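Local structure of porin B (Pseudomonas putida, 4GEY) at residues A[274-279]-A[365-370]; A[360-365]-A[383-388]; A[402-407]-A[430-435]; A[42-47]-A[74-79]. The protein forms a beta-barrel channel in the outer membrane that probably lets glucose and related sugars cross the outer membrane. The protein carries 2 engineered substitutions. All blocks are in the same frame, centred on the assembly; numbering follows the deposited sequence.

Interaction 1 (A[274-279]-A[365-370])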
# COMPACT_ATOMS: atom_id res chain seq x y z
N PRO A 274 -4.54 -33.36 -7.59
CA PRO A 274 -3.49 -32.35 -7.41
C PRO A 274 -2.91 -31.95 -8.76
O PRO A 274 -2.37 -32.81 -9.45
CB PRO A 274 -2.44 -33.10 -6.57
CG PRO A 274 -3.19 -34.24 -5.92
CD PRO A 274 -4.19 -34.64 -6.95
N GLN A 275 -3.02 -30.68 -9.13
CA GLN A 275 -2.63 -30.26 -10.48
C GLN A 275 -1.13 -30.46 -10.78
O GLN A 275 -0.73 -30.56 -11.95
CB GLN A 275 -3.09 -28.83 -10.78
CG GLN A 275 -2.04 -27.77 -10.58
CD GLN A 275 -1.01 -27.70 -11.70
OE1 GLN A 275 0.19 -27.72 -11.43
NE2 GLN A 275 -1.46 -27.64 -12.94
N ALA A 276 -0.30 -30.49 -9.75
CA ALA A 276 1.13 -30.74 -9.91
C ALA A 276 1.38 -32.12 -10.52
O ALA A 276 2.42 -32.34 -11.14
CB ALA A 276 1.83 -30.64 -8.57
N LEU A 277 0.43 -33.04 -10.33
CA LEU A 277 0.54 -34.38 -10.88
C LEU A 277 -0.05 -34.49 -12.28
O LEU A 277 0.31 -35.39 -13.03
CB LEU A 277 -0.17 -35.39 -9.98
CG LEU A 277 0.35 -35.58 -8.56
CD1 LEU A 277 -0.42 -36.69 -7.88
CD2 LEU A 277 1.84 -35.87 -8.58
N THR A 278 -0.95 -33.59 -12.63
CA THR A 278 -1.68 -33.76 -13.88
C THR A 278 -1.26 -32.79 -14.97
O THR A 278 -1.22 -33.16 -16.13
CB THR A 278 -3.22 -33.68 -13.68
OG1 THR A 278 -3.68 -32.33 -13.79
CG2 THR A 278 -3.61 -34.26 -12.33
N GLY A 279 -0.95 -31.56 -14.59
CA GLY A 279 -0.61 -30.55 -15.56
C GLY A 279 -1.84 -30.02 -16.26
O GLY A 279 -1.74 -29.28 -17.25
N ALA A 365 4.25 -27.26 -4.47
CA ALA A 365 5.64 -27.13 -4.86
C ALA A 365 6.41 -28.42 -4.55
O ALA A 365 7.23 -28.87 -5.35
CB ALA A 365 6.28 -25.95 -4.17
N GLU A 366 6.13 -28.98 -3.38
CA GLU A 366 6.81 -30.20 -2.95
C GLU A 366 6.52 -31.30 -3.96
O GLU A 366 7.40 -32.09 -4.33
CB GLU A 366 6.35 -30.60 -1.55
CG GLU A 366 7.25 -30.10 -0.45
CD GLU A 366 6.62 -30.23 0.92
OE1 GLU A 366 5.38 -30.38 1.00
OE2 GLU A 366 7.36 -30.18 1.93
N LEU A 367 5.28 -31.32 -4.43
CA LEU A 367 4.84 -32.23 -5.47
C LEU A 367 5.60 -32.04 -6.78
O LEU A 367 6.05 -33.02 -7.38
CB LEU A 367 3.35 -32.04 -5.71
CG LEU A 367 2.47 -33.26 -5.45
CD1 LEU A 367 3.01 -34.05 -4.26
CD2 LEU A 367 1.06 -32.77 -5.20
N LEU A 368 5.71 -30.79 -7.23
CA LEU A 368 6.48 -30.44 -8.43
C LEU A 368 7.90 -31.00 -8.36
O LEU A 368 8.38 -31.62 -9.32
CB LEU A 368 6.54 -28.92 -8.59
CG LEU A 368 5.65 -28.15 -9.57
CD1 LEU A 368 4.50 -28.98 -10.06
CD2 LEU A 368 5.15 -26.86 -8.94
N ASN A 369 8.55 -30.79 -7.22
CA ASN A 369 9.93 -31.22 -7.05
C ASN A 369 10.03 -32.74 -7.05
O ASN A 369 10.98 -33.31 -7.59
CB ASN A 369 10.52 -30.67 -5.77
CG ASN A 369 10.67 -29.15 -5.79
OD1 ASN A 369 10.88 -28.55 -6.85
ND2 ASN A 369 10.57 -28.52 -4.62
N ALA A 370 9.03 -33.37 -6.45
CA ALA A 370 8.93 -34.82 -6.38
C ALA A 370 8.78 -35.41 -7.78
O ALA A 370 9.36 -36.45 -8.10
CB ALA A 370 7.77 -35.20 -5.52

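Interaction 2 (A[360-365]-A[383-388]). With DMU (decyl-beta-D-maltopyranoside), chain L.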
# COMPACT_ATOMS: atom_id res chain seq x y z
N ASP A 360 -1.04 -24.97 0.92
CA ASP A 360 -1.25 -25.77 -0.28
C ASP A 360 -0.32 -25.30 -1.39
O ASP A 360 0.06 -26.08 -2.27
CB ASP A 360 -2.72 -25.73 -0.72
CG ASP A 360 -3.67 -26.31 0.31
OD1 ASP A 360 -3.30 -27.33 0.94
OD2 ASP A 360 -4.77 -25.75 0.51
N VAL A 361 0.05 -24.02 -1.36
CA VAL A 361 0.98 -23.50 -2.35
C VAL A 361 2.31 -24.22 -2.19
O VAL A 361 2.95 -24.61 -3.16
CB VAL A 361 1.19 -21.99 -2.19
CG1 VAL A 361 2.35 -21.48 -3.09
CG2 VAL A 361 -0.11 -21.27 -2.46
N LYS A 362 2.72 -24.40 -0.94
CA LYS A 362 3.94 -25.10 -0.62
C LYS A 362 3.80 -26.59 -0.96
O LYS A 362 4.72 -27.17 -1.55
CB LYS A 362 4.31 -24.90 0.85
CG LYS A 362 5.48 -25.74 1.33
CD LYS A 362 5.17 -26.36 2.70
CE LYS A 362 6.01 -27.60 2.97
NZ LYS A 362 5.45 -28.44 4.07
N LYS A 363 2.66 -27.18 -0.61
CA LYS A 363 2.41 -28.61 -0.88
C LYS A 363 2.50 -28.90 -2.37
O LYS A 363 3.07 -29.92 -2.78
CB LYS A 363 1.05 -29.06 -0.35
CG LYS A 363 1.04 -29.52 1.12
N ARG A 364 1.94 -28.00 -3.17
CA ARG A 364 1.99 -28.12 -4.62
C ARG A 364 3.44 -28.11 -5.10
O ARG A 364 3.81 -28.85 -6.03
CB ARG A 364 1.21 -26.99 -5.28
CG ARG A 364 1.31 -27.04 -6.80
CD ARG A 364 0.34 -26.10 -7.51
NE ARG A 364 0.63 -26.11 -8.94
CZ ARG A 364 1.60 -25.39 -9.51
NH1 ARG A 364 2.35 -24.59 -8.78
NH2 ARG A 364 1.81 -25.47 -10.82
N ALA A 365 4.25 -27.26 -4.47
CA ALA A 365 5.64 -27.13 -4.86
C ALA A 365 6.41 -28.42 -4.55
O ALA A 365 7.23 -28.87 -5.35
CB ALA A 365 6.28 -25.95 -4.17
N VAL A 383 11.89 -25.84 -7.31
CA VAL A 383 10.88 -24.83 -7.02
C VAL A 383 10.78 -24.57 -5.52
O VAL A 383 10.26 -25.40 -4.78
CB VAL A 383 9.52 -25.27 -7.59
CG1 VAL A 383 8.39 -24.31 -7.18
CG2 VAL A 383 9.63 -25.40 -9.10
N PRO A 384 11.29 -23.42 -5.07
CA PRO A 384 11.41 -23.09 -3.64
C PRO A 384 10.13 -23.25 -2.86
O PRO A 384 9.05 -22.96 -3.37
CB PRO A 384 11.85 -21.62 -3.66
CG PRO A 384 12.67 -21.52 -4.93
CD PRO A 384 11.94 -22.41 -5.93
N LEU A 385 10.26 -23.74 -1.63
CA LEU A 385 9.14 -23.95 -0.73
C LEU A 385 8.88 -22.65 0.01
O LEU A 385 9.70 -22.19 0.80
CB LEU A 385 9.45 -25.07 0.27
CG LEU A 385 9.74 -26.49 -0.26
CD1 LEU A 385 9.55 -27.50 0.85
CD2 LEU A 385 8.85 -26.86 -1.44
N GLN A 386 7.74 -22.04 -0.28
CA GLN A 386 7.42 -20.75 0.32
C GLN A 386 6.61 -20.91 1.59
O GLN A 386 5.54 -21.50 1.59
CB GLN A 386 6.67 -19.88 -0.68
CG GLN A 386 7.53 -19.48 -1.84
CD GLN A 386 6.82 -18.54 -2.77
OE1 GLN A 386 5.91 -18.94 -3.50
NE2 GLN A 386 7.22 -17.27 -2.75
N ARG A 387 7.15 -20.37 2.68
CA ARG A 387 6.59 -20.59 4.01
C ARG A 387 6.16 -19.29 4.71
O ARG A 387 4.98 -18.96 4.71
CB ARG A 387 7.55 -21.43 4.87
CG ARG A 387 8.36 -22.44 4.03
CD ARG A 387 9.36 -23.25 4.86
NE ARG A 387 8.82 -24.55 5.25
CZ ARG A 387 9.29 -25.72 4.83
NH1 ARG A 387 10.33 -25.77 4.01
NH2 ARG A 387 8.72 -26.85 5.24
N THR A 388 7.08 -18.55 5.30
CA THR A 388 6.71 -17.34 6.03
C THR A 388 7.82 -16.30 5.95
O THR A 388 8.97 -16.60 6.27
CB THR A 388 6.42 -17.62 7.51
OG1 THR A 388 5.54 -18.75 7.64
CG2 THR A 388 5.78 -16.41 8.17
C1 DMU L . 10.25 -19.94 10.35
C2 DMU L . 9.90 -21.04 9.48
C3 DMU L . 10.47 -22.40 9.68
C4 DMU L . 11.04 -22.65 11.10
O5 DMU L . 11.82 -21.39 11.52
C6 DMU L . 10.97 -20.23 11.59
O7 DMU L . 9.46 -23.40 9.44
O16 DMU L . 11.74 -19.12 12.08
C18 DMU L . 11.23 -18.36 13.18
C19 DMU L . 11.84 -16.96 13.45
C22 DMU L . 11.00 -15.67 13.16
C25 DMU L . 11.70 -14.33 13.44
C28 DMU L . 11.12 -13.03 12.92
C31 DMU L . 12.09 -11.87 12.75
C34 DMU L . 11.55 -10.47 12.54
C37 DMU L . 12.31 -9.55 11.63
O49 DMU L . 8.98 -19.23 10.67
O55 DMU L . 10.04 -20.57 8.09
C57 DMU L . 11.83 -23.75 11.19
O61 DMU L . 12.91 -23.68 12.05
C5 DMU L . 9.22 -25.73 8.88
C7 DMU L . 10.17 -26.74 9.23
C8 DMU L . 11.27 -26.87 8.27
C9 DMU L . 12.08 -25.55 8.10
O1 DMU L . 11.14 -24.34 8.17
C10 DMU L . 9.73 -24.41 8.49
O2 DMU L . 12.16 -27.86 8.70
O3 DMU L . 8.25 -25.60 9.97
O4 DMU L . 9.46 -28.01 9.32
C11 DMU L . 12.73 -25.52 6.95
O6 DMU L . 13.49 -24.41 6.67

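Interaction 3 (A[402-407]-A[430-435])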
# COMPACT_ATOMS: atom_id res chain seq x y z
N ASN A 402 8.62 22.21 6.43
CA ASN A 402 7.25 21.74 6.29
C ASN A 402 7.00 21.20 4.89
O ASN A 402 5.92 20.66 4.61
CB ASN A 402 6.25 22.86 6.61
CG ASN A 402 6.06 23.05 8.10
OD1 ASN A 402 6.25 22.12 8.89
ND2 ASN A 402 5.67 24.26 8.50
N TRP A 403 7.99 21.34 4.01
CA TRP A 403 7.89 20.82 2.66
C TRP A 403 8.92 19.73 2.39
O TRP A 403 9.00 19.22 1.27
CB TRP A 403 8.00 21.95 1.62
CG TRP A 403 9.22 22.85 1.78
CD1 TRP A 403 9.27 24.06 2.41
CD2 TRP A 403 10.55 22.60 1.29
NE1 TRP A 403 10.55 24.58 2.35
CE2 TRP A 403 11.35 23.70 1.67
CE3 TRP A 403 11.14 21.55 0.58
CZ2 TRP A 403 12.72 23.78 1.35
CZ3 TRP A 403 12.50 21.63 0.27
CH2 TRP A 403 13.27 22.74 0.65
N LEU A 404 9.69 19.35 3.40
CA LEU A 404 10.74 18.36 3.22
C LEU A 404 10.94 17.50 4.46
O LEU A 404 11.22 18.01 5.55
CB LEU A 404 12.06 19.05 2.85
CG LEU A 404 13.14 18.28 2.06
CD1 LEU A 404 14.53 18.52 2.62
CD2 LEU A 404 12.88 16.80 1.91
N THR A 405 10.81 16.18 4.29
CA THR A 405 11.13 15.22 5.34
C THR A 405 12.09 14.18 4.78
O THR A 405 11.93 13.68 3.68
CB THR A 405 9.86 14.50 5.90
OG1 THR A 405 8.89 15.47 6.31
CG2 THR A 405 10.22 13.61 7.10
N VAL A 406 13.10 13.85 5.58
CA VAL A 406 14.14 12.93 5.16
C VAL A 406 14.18 11.83 6.20
O VAL A 406 14.44 12.12 7.38
CB VAL A 406 15.51 13.69 5.10
CG1 VAL A 406 16.67 12.73 5.07
CG2 VAL A 406 15.54 14.61 3.89
N ARG A 407 13.90 10.59 5.82
CA ARG A 407 14.01 9.51 6.81
C ARG A 407 14.87 8.32 6.45
O ARG A 407 14.46 7.45 5.69
CB ARG A 407 12.66 9.05 7.40
CG ARG A 407 11.53 8.92 6.45
CD ARG A 407 10.36 8.26 7.14
NE ARG A 407 9.57 9.19 7.94
CZ ARG A 407 8.67 10.02 7.43
NH1 ARG A 407 8.45 10.04 6.12
NH2 ARG A 407 7.98 10.84 8.21
N LEU A 430 16.89 5.04 2.55
CA LEU A 430 16.71 6.47 2.76
C LEU A 430 15.44 6.88 2.04
O LEU A 430 15.30 6.67 0.82
CB LEU A 430 17.91 7.26 2.23
CG LEU A 430 17.82 8.79 2.38
CD1 LEU A 430 17.60 9.17 3.84
CD2 LEU A 430 19.05 9.52 1.85
N LYS A 431 14.50 7.44 2.77
CA LYS A 431 13.23 7.82 2.17
C LYS A 431 13.06 9.32 2.26
O LYS A 431 13.25 9.91 3.33
CB LYS A 431 12.06 7.07 2.82
CG LYS A 431 10.71 7.46 2.26
CD LYS A 431 9.63 6.44 2.60
CE LYS A 431 8.27 6.94 2.14
NZ LYS A 431 7.22 5.91 2.19
N ILE A 432 12.71 9.92 1.14
CA ILE A 432 12.54 11.37 1.04
C ILE A 432 11.12 11.71 0.60
O ILE A 432 10.59 11.11 -0.34
CB ILE A 432 13.49 11.96 -0.02
CG1 ILE A 432 14.94 11.80 0.42
CG2 ILE A 432 13.17 13.42 -0.27
CD1 ILE A 432 15.87 12.66 -0.41
N GLN A 433 10.51 12.68 1.28
CA GLN A 433 9.19 13.15 0.90
C GLN A 433 9.21 14.65 0.78
O GLN A 433 9.65 15.34 1.68
CB GLN A 433 8.15 12.76 1.95
CG GLN A 433 7.92 11.27 2.04
CD GLN A 433 7.16 10.90 3.30
OE1 GLN A 433 7.37 11.50 4.35
NE2 GLN A 433 6.26 9.93 3.19
N SER A 434 8.73 15.17 -0.34
CA SER A 434 8.69 16.61 -0.51
C SER A 434 7.52 17.12 -1.36
O SER A 434 7.13 16.49 -2.35
CB SER A 434 10.01 17.09 -1.11
OG SER A 434 10.04 18.50 -1.07
N SER A 435 6.98 18.27 -0.97
CA SER A 435 5.91 18.90 -1.73
C SER A 435 6.36 20.25 -2.26
O SER A 435 6.88 21.09 -1.53
CB SER A 435 4.64 19.04 -0.89
OG SER A 435 4.94 19.46 0.43

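Interaction 4 (A[42-47]-A[74-79])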
# COMPACT_ATOMS: atom_id res chain seq x y z
N TYR A 42 -9.10 26.21 -5.83
CA TYR A 42 -8.10 25.41 -6.54
C TYR A 42 -6.86 25.10 -5.69
O TYR A 42 -6.16 26.00 -5.23
CB TYR A 42 -7.65 26.11 -7.82
CG TYR A 42 -8.75 26.40 -8.80
CD1 TYR A 42 -9.61 27.48 -8.61
CD2 TYR A 42 -8.93 25.62 -9.93
CE1 TYR A 42 -10.63 27.75 -9.50
CE2 TYR A 42 -9.94 25.88 -10.84
CZ TYR A 42 -10.78 26.95 -10.61
OH TYR A 42 -11.79 27.22 -11.50
N ASP A 43 -6.57 23.82 -5.51
CA ASP A 43 -5.42 23.38 -4.74
C ASP A 43 -4.54 22.52 -5.64
O ASP A 43 -4.79 21.33 -5.82
CB ASP A 43 -5.89 22.59 -3.52
CG ASP A 43 -4.77 22.26 -2.54
OD1 ASP A 43 -3.62 22.69 -2.77
OD2 ASP A 43 -5.06 21.58 -1.53
N PHE A 44 -3.52 23.14 -6.23
CA PHE A 44 -2.60 22.42 -7.10
C PHE A 44 -1.40 21.93 -6.31
O PHE A 44 -0.81 22.69 -5.54
CB PHE A 44 -2.13 23.29 -8.26
CG PHE A 44 -3.23 23.74 -9.18
CD1 PHE A 44 -3.73 22.89 -10.16
CD2 PHE A 44 -3.77 25.02 -9.08
CE1 PHE A 44 -4.75 23.31 -11.01
CE2 PHE A 44 -4.78 25.44 -9.93
CZ PHE A 44 -5.28 24.58 -10.89
N THR A 45 -1.05 20.66 -6.50
CA THR A 45 0.05 20.07 -5.76
C THR A 45 1.00 19.26 -6.63
O THR A 45 0.59 18.64 -7.60
CB THR A 45 -0.50 19.15 -4.69
OG1 THR A 45 -1.26 18.12 -5.32
CG2 THR A 45 -1.39 19.94 -3.75
N LEU A 46 2.27 19.26 -6.25
CA LEU A 46 3.28 18.45 -6.93
C LEU A 46 4.17 17.83 -5.87
O LEU A 46 5.05 18.49 -5.32
CB LEU A 46 4.11 19.30 -7.90
CG LEU A 46 4.69 18.58 -9.12
CD1 LEU A 46 6.13 18.99 -9.39
CD2 LEU A 46 4.55 17.05 -9.02
N ASP A 47 3.91 16.56 -5.58
CA ASP A 47 4.58 15.89 -4.48
C ASP A 47 5.60 14.89 -4.97
O ASP A 47 5.37 14.18 -5.95
CB ASP A 47 3.55 15.18 -3.63
CG ASP A 47 2.54 16.13 -3.08
OD1 ASP A 47 2.98 17.17 -2.54
OD2 ASP A 47 1.32 15.88 -3.19
N LEU A 74 1.21 14.75 -9.51
CA LEU A 74 0.72 16.06 -9.92
C LEU A 74 -0.78 16.06 -9.67
O LEU A 74 -1.49 15.18 -10.15
CB LEU A 74 1.05 16.28 -11.40
CG LEU A 74 0.95 17.61 -12.15
CD1 LEU A 74 -0.41 17.78 -12.79
CD2 LEU A 74 1.24 18.76 -11.22
N GLY A 75 -1.27 17.03 -8.89
CA GLY A 75 -2.65 16.98 -8.44
C GLY A 75 -3.44 18.26 -8.63
O GLY A 75 -2.90 19.37 -8.61
N ALA A 76 -4.74 18.10 -8.82
CA ALA A 76 -5.64 19.25 -8.89
C ALA A 76 -6.90 18.97 -8.09
O ALA A 76 -7.66 18.05 -8.40
CB ALA A 76 -5.97 19.57 -10.34
N HIS A 77 -7.11 19.76 -7.05
CA HIS A 77 -8.19 19.55 -6.10
C HIS A 77 -9.19 20.69 -6.21
O HIS A 77 -8.87 21.83 -5.89
CB HIS A 77 -7.63 19.52 -4.69
CG HIS A 77 -8.53 18.88 -3.68
ND1 HIS A 77 -9.59 18.09 -4.03
CD2 HIS A 77 -8.51 18.91 -2.33
CE1 HIS A 77 -10.20 17.65 -2.94
NE2 HIS A 77 -9.56 18.14 -1.89
N LEU A 78 -10.40 20.38 -6.67
CA LEU A 78 -11.36 21.44 -6.93
C LEU A 78 -12.52 21.47 -5.95
O LEU A 78 -13.22 20.47 -5.73
CB LEU A 78 -11.86 21.35 -8.37
CG LEU A 78 -11.00 22.00 -9.46
CD1 LEU A 78 -9.56 21.48 -9.46
CD2 LEU A 78 -11.66 21.77 -10.83
N ASP A 79 -12.72 22.64 -5.35
CA ASP A 79 -13.88 22.91 -4.53
C ASP A 79 -15.02 23.29 -5.49
O ASP A 79 -15.14 24.45 -5.89
CB ASP A 79 -13.57 24.06 -3.57
CG ASP A 79 -14.67 24.30 -2.55
OD1 ASP A 79 -15.86 24.26 -2.92
OD2 ASP A 79 -14.34 24.54 -1.37

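Interaction 1 (A[274-279]-A[365-370])
In the loops at one end of the porin barrel, the short helical turn 275-278 leans on helix 359-372 through Ala-276, which faces Leu-367 and Leu-368. The methyl CB of Ala-276 lies 3.5 Å from Leu-367 CB and meets the CD1 branch of Leu-368 as well; the small side chain of Ala-276 lets the two backbones come close, with CA atoms 5.6 Å apart at Ala-276 and Leu-368. Leu-367 is the busier partner. Its CD2 reaches Pro-274 CB at 3.8 Å, while its CG is approached by Leu-277 CD2 at 4.1 Å, the two leucine side chains crossing at about a right angle. Both elements belong to loops between barrel strands, 260-281 and 358-387, so this apolar patch ties one loop to another rather than strand to strand. An alanine in place of Leu-367 would keep the CB contact with Ala-276 but would probably open a gap beside Pro-274 CB and Leu-277 CD2, which would lose the leucine branches that meet them. A polar clasp flanks the patch, Gln-275 OE1 accepting a hydrogen bond from Arg-364 NH2 of the longer helix. Within the short turn, Gln-275 O takes bonds from both Thr-278 N and Gly-279 N.

Interaction 2 (A[360-365]-A[383-388])
Lys-362 and Leu-385 cross obliquely where helix 359-372, part of a loop of the porin barrel, is covered by the irregular chain that returns to strand 388-399. With CG anti to the backbone N (chi1 173°), the lysine chain starts out past Leu-385 CB and bends at chi2. Leu-385 forks between two residues of the helix: CD1 lies 4.1 Å from Lys-362 CE, and CD2 packs 3.9 Å from Ala-365 CB. That same methyl of Ala-365 also meets Val-383 CG1 at 4.0 Å. The backbone O of Gln-386 lies 3.7 Å from Lys-362 CB, its side-chain OE1 comes near Val-361 CG1, and its NE2 bonds Gly-417 O. Farther along, Arg-387 brings like charges together, NH2 standing 3.8 Å from Lys-362 NZ; Asp-420 touches the Arg-387 side chain and may offset part of the charge, and Lys-362 has a weak, long ion pair with Glu-366. The arginine is bent at chi3 (96°) and lies against a bound decyl maltoside, which is also hydrogen-bonded to Asp-420. DMU C11 sits 3.8 Å above one face of the guanidinium, offset toward its rim.

Interaction 3 (A[402-407]-A[430-435])
Backbone hydrogen bonds join Thr-405 to Gln-433 and Arg-407 to Lys-431 in antiparallel hydrogen-bonded pairs, each bonded both ways; Thr-405 N to Gln-433 O, at 3.0 Å, is almost straight (173°). Where strand 404-414 begins, Trp-403 O is gripped twice, by Ser-435 N and by Ser-434 OG at 2.7 Å, which also lies at the indole edge, in its plane.

Among side-chain bonds, Arg-407 NH1 donates to Gln-433 OE1, though the modelled 2.5 Å is doubtful at this resolution. The oxygen lies near the guanidinium plane; the guanidinium and amide planes stand at 90°, and NH1 is well above the amide plane (58° out of it). Thr-405 CG2 rests on one face of the same guanidinium, 3.6 Å above it. An alanine in place of Arg-407 would keep the backbone bonds but would probably leave Gln-433 OE1 without this donor and Thr-405 CG2 without its guanidinium cover. Lys-431 runs extended alongside Arg-407; its NZ hydrogen-bonds Phe-165 O and Cys-163 O and forms a salt bridge with Glu-121, a residue of the glucose pocket.

Apolar contacts lie on the other face, Leu-404 CD2 meeting Ile-432 CG2 at 4.0 Å and Val-406 CG1 meeting Leu-430 CD1 at 3.9 Å. A detergent molecule lies near Ile-432. Polar groups toward the sugar path and aliphatic ones toward the membrane mark a porin beta hairpin, here strands 404-414 and 425-435.

Interaction 4 (A[42-47]-A[74-79])
Phe-44 and Ala-76 form the middle of an apolar row on one face of a porin beta hairpin, strands 42-57 and 66-79. The CE1 atom of the phenylalanine lies 4.0 Å from Ala-76 CB. On one flank Leu-46 CG packs 4.0 Å from Leu-74 CD2; on the other Tyr-42 CD2 approaches Leu-78 CG at 4.2 Å, and both of those side chains also touch Ile-83 of the short helix that follows. All three are non-hydrogen-bonded pairs. Between them the backbones are stitched by hydrogen bonds in both directions, Thr-45 with Gly-75 and Asp-43 with His-77; Gly-75 N reaches Thr-45 O at 2.8 Å. Strand 42-57 is anchored outside the hairpin by Arg-34, whose NH2 bonds Phe-44 O. The opposite face is polar. Thr-45 sets its OG1 between the backbone N and the carbonyl carbon (chi1 60°), beside Gly-75, where no side chain competes for the space. Next along this face, Asp-43 and His-77 stand together, CB to CB 3.7 Å, yet their polar tips stay apart: Asp-43 OD2 is 5.7 Å from His-77 NE2.

In the fold
The four contacts fall into two groups on opposite sides of the centre of the chain. Interactions 1 and 2 share Ala-365 and helix 359-372, with centres 11 Å apart, and are stitched together by Asn-369 OD1, which bonds Val-383 N; the same helix thus holds a neighbouring loop on one flank and its own returning chain on another. Interactions 3 and 4, centred 19 Å apart, are neighbouring hairpins in the barrel wall, since strand 425-435 pairs with strand 42-57 and so joins the last strand to the first. Interactions 1 and 4 are about 52 Å apart between centres. Of the four, interaction 3 connects to the glucose pocket, through the salt bridge of Lys-431 to Glu-121.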